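Local coordinates for thiamin pyrophosphokinase family protein (Enterococcus faecalis, PDB 3MEL) that probably transfers a pyrophosphate group from ATP to thiamine, making the cofactor thiamine diphosphate in a magnesium-dependent reaction, at residues N135-Y140 with M205-Q210. Sequence-based numbering, arbitrary orientation.
Sequences NSIQYY and MIAVIQ
Y140 leans toward V208, two residues along from I206, its backbone partner. Its CB lies 4.0 Å from I206 O. CG is anti to the carbonyl carbon (chi1 -69°), which runs the ring back along its own strand toward Q138; V208 CG2 approaches obliquely and meets both CD2 and CE2, CE2 at 3.4 Å, and CE2 also touches V208 CB. Beyond this pair, R126 makes a cation-pi contact with the ring and F199 meets it edge-to-face. Beneath the side chains the strands run antiparallel, their axes 4.6 Å apart. S136 with Q210, Q138 with V208 and Y140 with I206 are the hydrogen-bonded pairs; Q138 N to V208 O is nearly straight (2.9 Å, 172°), whereas the return bond from V208 N to Q138 O is weak. On the other face, carrying I137, Y139, A207 and I209, the two isoleucines lie side by side, CG1 to CG1 at 3.7 Å. Farther along, the Y139 ring meets A207 CB through CE1 (4.0 Å) and the selenomethionine methyl, M205 CE, through CD1 (3.6 Å). At the opposite end, N135 ND2 bonds to G104 O and N135 OD1 to I106 N of the second subunit; I209 packs on that same I106. Flanked by strands 128-131 and 155-160, this interior pairing lies just past the parallel alpha/beta half, in the C-terminal beta-sandwich typical of thiamin pyrophosphokinases.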
ATOM      1  N   ASN A 135     -10.465  -4.882   1.472  1.00 33.13           N
ATOM      2  CA  ASN A 135     -10.320  -3.601   0.790  1.00 29.37           C
ATOM      3  C   ASN A 135     -10.973  -3.573  -0.557  1.00 31.51           C
ATOM      4  O   ASN A 135     -11.032  -4.587  -1.251  1.00 32.31           O
ATOM      5  CB  ASN A 135      -8.844  -3.227   0.647  1.00 26.72           C
ATOM      6  CG  ASN A 135      -8.222  -2.853   1.959  1.00 30.31           C
ATOM      7  OD1 ASN A 135      -8.423  -1.748   2.449  1.00 31.48           O
ATOM      8  ND2 ASN A 135      -7.480  -3.775   2.553  1.00 30.09           N
ATOM      9  N   SER A 136     -11.463  -2.400  -0.928  1.00 28.44           N
ATOM     10  CA  SER A 136     -12.039  -2.227  -2.241  1.00 29.17           C
ATOM     11  C   SER A 136     -11.741  -0.833  -2.745  1.00 30.43           C
ATOM     12  O   SER A 136     -12.165   0.152  -2.129  1.00 29.22           O
ATOM     13  CB  SER A 136     -13.544  -2.463  -2.214  1.00 30.11           C
ATOM     14  OG  SER A 136     -14.111  -2.075  -3.454  1.00 35.08           O
ATOM     15  N   ILE A 137     -11.046  -0.761  -3.886  1.00 27.20           N
ATOM     16  CA  ILE A 137     -10.460   0.483  -4.360  1.00 25.00           C
ATOM     17  C   ILE A 137     -11.022   0.946  -5.702  1.00 30.63           C
ATOM     18  O   ILE A 137     -11.076   0.185  -6.656  1.00 33.38           O
ATOM     19  CB  ILE A 137      -8.925   0.339  -4.451  1.00 27.70           C
ATOM     20  CG1 ILE A 137      -8.354  -0.111  -3.100  1.00 27.81           C
ATOM     21  CG2 ILE A 137      -8.276   1.656  -4.865  1.00 34.52           C
ATOM     22  CD1 ILE A 137      -6.904  -0.526  -3.118  1.00 25.68           C
ATOM     23  N   GLN A 138     -11.438   2.205  -5.765  1.00 30.51           N
ATOM     24  CA  GLN A 138     -11.962   2.799  -6.991  1.00 29.60           C
ATOM     25  C   GLN A 138     -11.198   4.074  -7.297  1.00 30.88           C
ATOM     26  O   GLN A 138     -10.771   4.763  -6.373  1.00 34.07           O
ATOM     27  CB  GLN A 138     -13.437   3.148  -6.820  1.00 32.08           C
ATOM     28  CG  GLN A 138     -14.402   2.105  -7.354  1.00 40.35           C
ATOM     29  CD  GLN A 138     -15.794   2.674  -7.603  1.00 42.72           C
ATOM     30  OE1 GLN A 138     -16.539   2.964  -6.665  1.00 47.50           O
ATOM     31  NE2 GLN A 138     -16.142   2.848  -8.868  1.00 39.18           N
ATOM     32  N   TYR A 139     -11.037   4.410  -8.574  1.00 31.75           N
ATOM     33  CA  TYR A 139     -10.277   5.614  -8.932  1.00 31.64           C
ATOM     34  C   TYR A 139     -11.141   6.720  -9.503  1.00 32.89           C
ATOM     35  O   TYR A 139     -12.105   6.457 -10.214  1.00 33.57           O
ATOM     36  CB  TYR A 139      -9.125   5.296  -9.890  1.00 29.95           C
ATOM     37  CG  TYR A 139      -8.113   4.362  -9.287  1.00 29.20           C
ATOM     38  CD1 TYR A 139      -7.093   4.833  -8.472  1.00 31.53           C
ATOM     39  CD2 TYR A 139      -8.190   3.004  -9.512  1.00 31.37           C
ATOM     40  CE1 TYR A 139      -6.175   3.971  -7.913  1.00 31.16           C
ATOM     41  CE2 TYR A 139      -7.278   2.141  -8.960  1.00 31.80           C
ATOM     42  CZ  TYR A 139      -6.282   2.624  -8.163  1.00 30.31           C
ATOM     43  OH  TYR A 139      -5.409   1.739  -7.622  1.00 33.59           O
ATOM     44  N   TYR A 140     -10.784   7.961  -9.182  1.00 34.13           N
ATOM     45  CA  TYR A 140     -11.519   9.116  -9.674  1.00 33.19           C
ATOM     46  C   TYR A 140     -10.618  10.236 -10.181  1.00 34.42           C
ATOM     47  O   TYR A 140      -9.646  10.597  -9.530  1.00 36.76           O
ATOM     48  CB  TYR A 140     -12.424   9.664  -8.582  1.00 31.00           C
ATOM     49  CG  TYR A 140     -13.578   8.762  -8.237  1.00 31.73           C
ATOM     50  CD1 TYR A 140     -14.763   8.823  -8.945  1.00 30.92           C
ATOM     51  CD2 TYR A 140     -13.479   7.851  -7.201  1.00 31.73           C
ATOM     52  CE1 TYR A 140     -15.804   8.002  -8.637  1.00 30.43           C
ATOM     53  CE2 TYR A 140     -14.523   7.019  -6.884  1.00 32.08           C
ATOM     54  CZ  TYR A 140     -15.687   7.099  -7.601  1.00 31.44           C
ATOM     55  OH  TYR A 140     -16.745   6.276  -7.269  1.00 34.31           O
HETATM   56  N   MSE A 205      -5.786  13.191  -8.500  1.00 32.35           N
HETATM   57  CA  MSE A 205      -6.453  11.919  -8.578  1.00 31.65           C
HETATM   58  C   MSE A 205      -6.620  11.284  -7.228  1.00 33.49           C
HETATM   59  O   MSE A 205      -5.702  11.265  -6.423  1.00 32.17           O
HETATM   60  CB  MSE A 205      -5.737  10.971  -9.516  1.00 33.14           C
HETATM   61  CG  MSE A 205      -6.688  10.338 -10.517  1.00 38.53           C
HETATM   62 SE   MSE A 205      -5.951   8.734 -11.303  1.00 72.09          SE
HETATM   63  CE  MSE A 205      -5.415   7.788  -9.693  1.00 35.16           C
ATOM     64  N   ILE A 206      -7.819  10.767  -6.989  1.00 36.90           N
ATOM     65  CA  ILE A 206      -8.137  10.165  -5.708  1.00 33.72           C
ATOM     66  C   ILE A 206      -8.507   8.705  -5.874  1.00 33.09           C
ATOM     67  O   ILE A 206      -9.079   8.276  -6.890  1.00 29.15           O
ATOM     68  CB  ILE A 206      -9.273  10.907  -4.982  1.00 33.89           C
ATOM     69  CG1 ILE A 206      -8.995  12.409  -4.968  1.00 34.95           C
ATOM     70  CG2 ILE A 206      -9.432  10.377  -3.562  1.00 30.50           C
ATOM     71  CD1 ILE A 206     -10.155  13.230  -4.491  1.00 35.17           C
ATOM     72  N   ALA A 207      -8.142   7.943  -4.857  1.00 30.29           N
ATOM     73  CA  ALA A 207      -8.487   6.551  -4.795  1.00 32.29           C
ATOM     74  C   ALA A 207      -9.481   6.440  -3.671  1.00 31.33           C
ATOM     75  O   ALA A 207      -9.117   6.560  -2.503  1.00 34.64           O
ATOM     76  CB  ALA A 207      -7.244   5.705  -4.493  1.00 33.23           C
ATOM     77  N   VAL A 208     -10.744   6.244  -4.004  1.00 26.92           N
ATOM     78  CA  VAL A 208     -11.708   6.038  -2.952  1.00 27.65           C
ATOM     79  C   VAL A 208     -11.525   4.611  -2.465  1.00 28.10           C
ATOM     80  O   VAL A 208     -11.498   3.678  -3.275  1.00 30.75           O
ATOM     81  CB  VAL A 208     -13.128   6.289  -3.458  1.00 26.76           C
ATOM     82  CG1 VAL A 208     -14.149   5.831  -2.436  1.00 23.91           C
ATOM     83  CG2 VAL A 208     -13.298   7.762  -3.786  1.00 28.06           C
ATOM     84  N   ILE A 209     -11.363   4.436  -1.157  1.00 25.00           N
ATOM     85  CA  ILE A 209     -11.168   3.099  -0.592  1.00 26.61           C
ATOM     86  C   ILE A 209     -12.185   2.761   0.486  1.00 25.80           C
ATOM     87  O   ILE A 209     -12.367   3.529   1.420  1.00 28.25           O
ATOM     88  CB  ILE A 209      -9.743   2.915  -0.003  1.00 27.21           C
ATOM     89  CG1 ILE A 209      -8.680   2.965  -1.105  1.00 26.86           C
ATOM     90  CG2 ILE A 209      -9.641   1.604   0.761  1.00 26.29           C
ATOM     91  CD1 ILE A 209      -7.271   2.839  -0.584  1.00 27.31           C
ATOM     92  N   GLN A 210     -12.847   1.613   0.350  1.00 25.64           N
ATOM     93  CA  GLN A 210     -13.750   1.111   1.383  1.00 26.34           C
ATOM     94  C   GLN A 210     -13.174  -0.151   1.997  1.00 27.63           C
ATOM     95  O   GLN A 210     -12.733  -1.036   1.284  1.00 31.39           O
ATOM     96  CB  GLN A 210     -15.136   0.833   0.810  1.00 27.75           C
ATOM     97  CG  GLN A 210     -15.866   2.073   0.297  1.00 30.91           C
ATOM     98  CD  GLN A 210     -17.322   1.793  -0.063  1.00 31.02           C
ATOM     99  OE1 GLN A 210     -17.789   2.181  -1.134  1.00 26.84           O
ATOM    100  NE2 GLN A 210     -18.041   1.123   0.839  1.00 29.88           N
TER